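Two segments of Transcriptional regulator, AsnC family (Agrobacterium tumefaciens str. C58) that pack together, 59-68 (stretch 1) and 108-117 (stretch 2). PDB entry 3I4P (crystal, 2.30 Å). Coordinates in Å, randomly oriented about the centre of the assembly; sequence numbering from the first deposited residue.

Stretch 1 59-68: VNTKVTVFVS
Stretch 2 108-117: VVVPDIAAYD

Residues 63-68 and 108-110 form neighbouring antiparallel strands, their N-to-C directions 149° apart and their axes approaching to 4.7 Å. The register pairs V63 with V110, T64 with V109 and V65 with V108. Two reciprocal pairs of backbone hydrogen bonds fix it: V63 N to V110 O is 2.8 Å and V110 N to V63 O is 3.0 Å, while V65 N to V108 O and V108 N to V65 O are both 2.8 Å, with N-H...O angles of 150-168°. T64 and V109 form the intervening non-hydrogen-bonded pair, where the carbonyls meet CA-H groups instead: V109 CA lies 3.2 Å from V63 O, and T64 CA 3.3 Å from V108 O.

Strand alternation sets the side chains. V63, V65, V108 and V110 share one face, T64 and V109 the other. V63, V65, V67 and V108 are all t, whereas V110 and V109 are m. V65, at chi1 -172°, places CG2 4.3 Å from V110 CG2 and CG1 over the ring of Y116, 3.9 Å from its centroid and 24° off the normal, a CH-pi contact.

Y116 reaches this position from the helix beginning at I113, with chi1 179° and chi2 71°. V67 CG2 sits at the ring's edge, 3.2 Å from Y116 OH, and also packs 3.7 Å from V108 CG2. D112 caps the helix: chi1 of 53° (p) brings OD1 within 2.8 Å of A115 N, and D112 O accepts from Y116 N at 3.0 Å.

Before the strand, N60 has positive phi (64/40). Its t rotamer leaves OD1 3.3 Å from P111 CB. K62 starts sideways at chi1 75° (p), extends through two t torsions and turns at chi4 -70° (m), so that NZ donates to P111 O at 2.7 Å.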

ATOM      1  N   VAL A  59     -35.736   3.248   9.559  1.00 27.75           N
ATOM      2  CA  VAL A  59     -35.891   4.427   8.674  1.00 27.04           C
ATOM      3  C   VAL A  59     -35.178   4.213   7.331  1.00 27.05           C
ATOM      4  O   VAL A  59     -34.969   5.148   6.568  1.00 27.91           O
ATOM      5  CB  VAL A  59     -35.469   5.754   9.374  1.00 27.16           C
ATOM      6  CG1 VAL A  59     -36.383   6.022  10.545  1.00 25.44           C
ATOM      7  CG2 VAL A  59     -33.956   5.749   9.762  1.00 24.71           C
ATOM      8  N   ASN A  60     -34.816   2.970   7.052  1.00 27.13           N
ATOM      9  CA  ASN A  60     -34.230   2.576   5.750  1.00 27.78           C
ATOM     10  C   ASN A  60     -32.867   3.217   5.434  1.00 27.17           C
ATOM     11  O   ASN A  60     -32.587   3.605   4.298  1.00 27.06           O
ATOM     12  CB  ASN A  60     -35.243   2.815   4.607  1.00 27.67           C
ATOM     13  CG  ASN A  60     -34.907   2.024   3.349  1.00 28.72           C
ATOM     14  OD1 ASN A  60     -34.298   0.946   3.412  1.00 29.77           O
ATOM     15  ND2 ASN A  60     -35.293   2.562   2.195  1.00 29.57           N
ATOM     16  N   THR A  61     -32.022   3.304   6.446  1.00 27.18           N
ATOM     17  CA  THR A  61     -30.639   3.771   6.281  1.00 28.30           C
ATOM     18  C   THR A  61     -29.645   2.772   6.899  1.00 28.91           C
ATOM     19  O   THR A  61     -28.734   3.168   7.651  1.00 29.91           O
ATOM     20  CB  THR A  61     -30.464   5.153   6.908  1.00 27.79           C
ATOM     21  OG1 THR A  61     -30.574   5.030   8.317  1.00 27.29           O
ATOM     22  CG2 THR A  61     -31.542   6.112   6.412  1.00 29.91           C
ATOM     23  N   LYS A  62     -29.800   1.488   6.552  1.00 29.74           N
ATOM     24  CA  LYS A  62     -29.106   0.381   7.255  1.00 30.25           C
ATOM     25  C   LYS A  62     -27.663   0.140   6.842  1.00 29.49           C
ATOM     26  O   LYS A  62     -26.960  -0.604   7.525  1.00 29.74           O
ATOM     27  CB  LYS A  62     -29.880  -0.949   7.124  1.00 30.91           C
ATOM     28  CG  LYS A  62     -29.771  -1.625   5.761  1.00 33.91           C
ATOM     29  CD  LYS A  62     -30.841  -2.738   5.521  1.00 37.96           C
ATOM     30  CE  LYS A  62     -30.792  -3.294   4.053  1.00 40.42           C
ATOM     31  NZ  LYS A  62     -31.268  -2.343   2.926  1.00 40.73           N
ATOM     32  N   VAL A  63     -27.225   0.720   5.718  1.00 28.98           N
ATOM     33  CA  VAL A  63     -25.833   0.534   5.252  1.00 27.09           C
ATOM     34  C   VAL A  63     -25.001   1.741   5.703  1.00 26.97           C
ATOM     35  O   VAL A  63     -25.418   2.892   5.573  1.00 26.64           O
ATOM     36  CB  VAL A  63     -25.734   0.316   3.720  1.00 27.25           C
ATOM     37  CG1 VAL A  63     -24.245   0.340   3.257  1.00 25.56           C
ATOM     38  CG2 VAL A  63     -26.444  -0.998   3.300  1.00 25.07           C
ATOM     39  N   THR A  64     -23.847   1.450   6.287  1.00 26.65           N
ATOM     40  CA  THR A  64     -22.819   2.432   6.596  1.00 26.34           C
ATOM     41  C   THR A  64     -21.644   2.266   5.616  1.00 25.97           C
ATOM     42  O   THR A  64     -21.151   1.175   5.385  1.00 25.27           O
ATOM     43  CB  THR A  64     -22.268   2.256   8.049  1.00 26.08           C
ATOM     44  OG1 THR A  64     -23.313   2.511   8.989  1.00 27.95           O
ATOM     45  CG2 THR A  64     -21.135   3.201   8.315  1.00 25.25           C
ATOM     46  N   VAL A  65     -21.198   3.386   5.070  1.00 25.89           N
ATOM     47  CA  VAL A  65     -20.063   3.450   4.184  1.00 25.27           C
ATOM     48  C   VAL A  65     -19.086   4.432   4.821  1.00 24.86           C
ATOM     49  O   VAL A  65     -19.474   5.522   5.227  1.00 23.95           O
ATOM     50  CB  VAL A  65     -20.494   4.011   2.822  1.00 24.89           C
ATOM     51  CG1 VAL A  65     -19.342   3.892   1.831  1.00 24.62           C
ATOM     52  CG2 VAL A  65     -21.763   3.320   2.364  1.00 23.79           C
ATOM     53  N   PHE A  66     -17.828   4.055   4.892  1.00 24.44           N
ATOM     54  CA  PHE A  66     -16.772   4.961   5.342  1.00 24.54           C
ATOM     55  C   PHE A  66     -16.033   5.441   4.113  1.00 24.49           C
ATOM     56  O   PHE A  66     -15.422   4.637   3.385  1.00 24.81           O
ATOM     57  CB  PHE A  66     -15.813   4.273   6.335  1.00 24.37           C
ATOM     58  CG  PHE A  66     -16.348   4.255   7.722  1.00 24.90           C
ATOM     59  CD1 PHE A  66     -16.180   5.351   8.547  1.00 22.40           C
ATOM     60  CD2 PHE A  66     -17.102   3.174   8.171  1.00 25.35           C
ATOM     61  CE1 PHE A  66     -16.712   5.352   9.854  1.00 23.57           C
ATOM     62  CE2 PHE A  66     -17.632   3.170   9.422  1.00 25.13           C
ATOM     63  CZ  PHE A  66     -17.431   4.263  10.280  1.00 23.91           C
ATOM     64  N   VAL A  67     -16.109   6.745   3.873  1.00 24.41           N
ATOM     65  CA  VAL A  67     -15.562   7.306   2.675  1.00 24.03           C
ATOM     66  C   VAL A  67     -14.266   8.014   3.024  1.00 24.71           C
ATOM     67  O   VAL A  67     -14.280   8.971   3.784  1.00 25.69           O
ATOM     68  CB  VAL A  67     -16.578   8.273   1.977  1.00 24.25           C
ATOM     69  CG1 VAL A  67     -16.108   8.609   0.609  1.00 20.53           C
ATOM     70  CG2 VAL A  67     -17.972   7.668   1.949  1.00 21.74           C
ATOM     71  N   SER A  68     -13.149   7.523   2.491  1.00 24.97           N
ATOM     72  CA  SER A  68     -11.824   8.149   2.650  1.00 25.20           C
ATOM     73  C   SER A  68     -11.445   9.089   1.480  1.00 26.90           C
ATOM     74  O   SER A  68     -11.351   8.657   0.324  1.00 26.16           O
ATOM     75  CB  SER A  68     -10.760   7.056   2.737  1.00 24.97           C
ATOM     76  OG  SER A  68     -10.966   6.214   3.853  1.00 24.07           O
ATOM     77  N   VAL A 108     -21.132   7.621   6.110  1.00 26.40           N
ATOM     78  CA  VAL A 108     -22.314   7.862   5.274  1.00 27.01           C
ATOM     79  C   VAL A 108     -23.287   6.733   5.543  1.00 26.22           C
ATOM     80  O   VAL A 108     -22.876   5.580   5.674  1.00 25.47           O
ATOM     81  CB  VAL A 108     -21.925   7.920   3.733  1.00 27.85           C
ATOM     82  CG1 VAL A 108     -23.172   7.881   2.800  1.00 24.68           C
ATOM     83  CG2 VAL A 108     -21.018   9.149   3.451  1.00 28.17           C
ATOM     84  N   VAL A 109     -24.569   7.066   5.654  1.00 25.95           N
ATOM     85  CA  VAL A 109     -25.629   6.047   5.806  1.00 25.46           C
ATOM     86  C   VAL A 109     -26.666   6.159   4.640  1.00 26.16           C
ATOM     87  O   VAL A 109     -27.077   7.258   4.221  1.00 25.01           O
ATOM     88  CB  VAL A 109     -26.291   6.098   7.227  1.00 25.75           C
ATOM     89  CG1 VAL A 109     -25.216   5.822   8.355  1.00 24.15           C
ATOM     90  CG2 VAL A 109     -26.955   7.422   7.455  1.00 24.45           C
ATOM     91  N   VAL A 110     -27.056   4.985   4.134  1.00 26.08           N
ATOM     92  CA  VAL A 110     -27.924   4.822   2.972  1.00 25.53           C
ATOM     93  C   VAL A 110     -28.596   3.437   3.123  1.00 25.64           C
ATOM     94  O   VAL A 110     -28.143   2.613   3.936  1.00 24.33           O
ATOM     95  CB  VAL A 110     -27.126   4.922   1.614  1.00 25.16           C
ATOM     96  CG1 VAL A 110     -26.690   6.367   1.326  1.00 25.37           C
ATOM     97  CG2 VAL A 110     -25.930   3.971   1.583  1.00 23.92           C
ATOM     98  N   PRO A 111     -29.675   3.168   2.342  1.00 25.95           N
ATOM     99  CA  PRO A 111     -30.310   1.824   2.388  1.00 25.92           C
ATOM    100  C   PRO A 111     -29.520   0.712   1.686  1.00 25.46           C
ATOM    101  O   PRO A 111     -29.603  -0.455   2.092  1.00 25.57           O
ATOM    102  CB  PRO A 111     -31.652   2.036   1.678  1.00 25.66           C
ATOM    103  CG  PRO A 111     -31.427   3.259   0.809  1.00 26.24           C
ATOM    104  CD  PRO A 111     -30.499   4.137   1.600  1.00 26.10           C
ATOM    105  N   ASP A 112     -28.775   1.067   0.644  1.00 25.33           N
ATOM    106  CA  ASP A 112     -28.149   0.056  -0.230  1.00 25.55           C
ATOM    107  C   ASP A 112     -27.029   0.646  -1.097  1.00 25.38           C
ATOM    108  O   ASP A 112     -26.826   1.863  -1.099  1.00 25.33           O
ATOM    109  CB  ASP A 112     -29.203  -0.665  -1.098  1.00 26.03           C
ATOM    110  CG  ASP A 112     -30.113   0.292  -1.887  1.00 28.00           C
ATOM    111  OD1 ASP A 112     -29.684   1.396  -2.294  1.00 27.46           O
ATOM    112  OD2 ASP A 112     -31.289  -0.094  -2.116  1.00 33.50           O
ATOM    113  N   ILE A 113     -26.316  -0.228  -1.817  1.00 24.84           N
ATOM    114  CA  ILE A 113     -25.244   0.163  -2.726  1.00 24.27           C
ATOM    115  C   ILE A 113     -25.729   1.176  -3.779  1.00 23.97           C
ATOM    116  O   ILE A 113     -25.071   2.179  -4.007  1.00 24.27           O
ATOM    117  CB  ILE A 113     -24.570  -1.106  -3.394  1.00 24.24           C
ATOM    118  CG1 ILE A 113     -23.627  -1.782  -2.411  1.00 25.20           C
ATOM    119  CG2 ILE A 113     -23.808  -0.785  -4.676  1.00 22.09           C
ATOM    120  CD1 ILE A 113     -23.245  -3.240  -2.850  1.00 25.80           C
ATOM    121  N   ALA A 114     -26.880   0.936  -4.397  1.00 24.03           N
ATOM    122  CA  ALA A 114     -27.405   1.862  -5.414  1.00 24.02           C
ATOM    123  C   ALA A 114     -27.648   3.267  -4.836  1.00 23.82           C
ATOM    124  O   ALA A 114     -27.283   4.245  -5.476  1.00 23.37           O
ATOM    125  CB  ALA A 114     -28.671   1.305  -6.095  1.00 22.88           C
ATOM    126  N   ALA A 115     -28.236   3.353  -3.631  1.00 24.33           N
ATOM    127  CA  ALA A 115     -28.422   4.637  -2.932  1.00 24.78           C
ATOM    128  C   ALA A 115     -27.055   5.298  -2.663  1.00 25.12           C
ATOM    129  O   ALA A 115     -26.932   6.499  -2.705  1.00 25.06           O
ATOM    130  CB  ALA A 115     -29.189   4.456  -1.597  1.00 24.51           C
ATOM    131  N   TYR A 116     -26.033   4.499  -2.383  1.00 26.01           N
ATOM    132  CA  TYR A 116     -24.691   5.034  -2.175  1.00 26.53           C
ATOM    133  C   TYR A 116     -24.130   5.569  -3.441  1.00 25.80           C
ATOM    134  O   TYR A 116     -23.569   6.659  -3.441  1.00 26.09           O
ATOM    135  CB  TYR A 116     -23.673   4.027  -1.608  1.00 26.81           C
ATOM    136  CG  TYR A 116     -22.317   4.688  -1.464  1.00 27.39           C
ATOM    137  CD1 TYR A 116     -22.108   5.647  -0.472  1.00 31.50           C
ATOM    138  CD2 TYR A 116     -21.265   4.402  -2.331  1.00 29.38           C
ATOM    139  CE1 TYR A 116     -20.882   6.292  -0.334  1.00 31.60           C
ATOM    140  CE2 TYR A 116     -20.020   5.042  -2.183  1.00 30.01           C
ATOM    141  CZ  TYR A 116     -19.864   5.981  -1.187  1.00 29.95           C
ATOM    142  OH  TYR A 116     -18.705   6.639  -1.012  1.00 33.95           O
ATOM    143  N   ASP A 117     -24.210   4.769  -4.499  1.00 25.81           N
ATOM    144  CA  ASP A 117     -23.815   5.232  -5.836  1.00 25.62           C
ATOM    145  C   ASP A 117     -24.437   6.604  -6.187  1.00 25.33           C
ATOM    146  O   ASP A 117     -23.718   7.510  -6.567  1.00 25.03           O
ATOM    147  CB  ASP A 117     -24.130   4.187  -6.898  1.00 25.67           C
ATOM    148  CG  ASP A 117     -23.490   4.510  -8.250  1.00 26.56           C
ATOM    149  OD1 ASP A 117     -22.359   5.032  -8.299  1.00 28.72           O
ATOM    150  OD2 ASP A 117     -24.122   4.242  -9.284  1.00 31.88           O
TER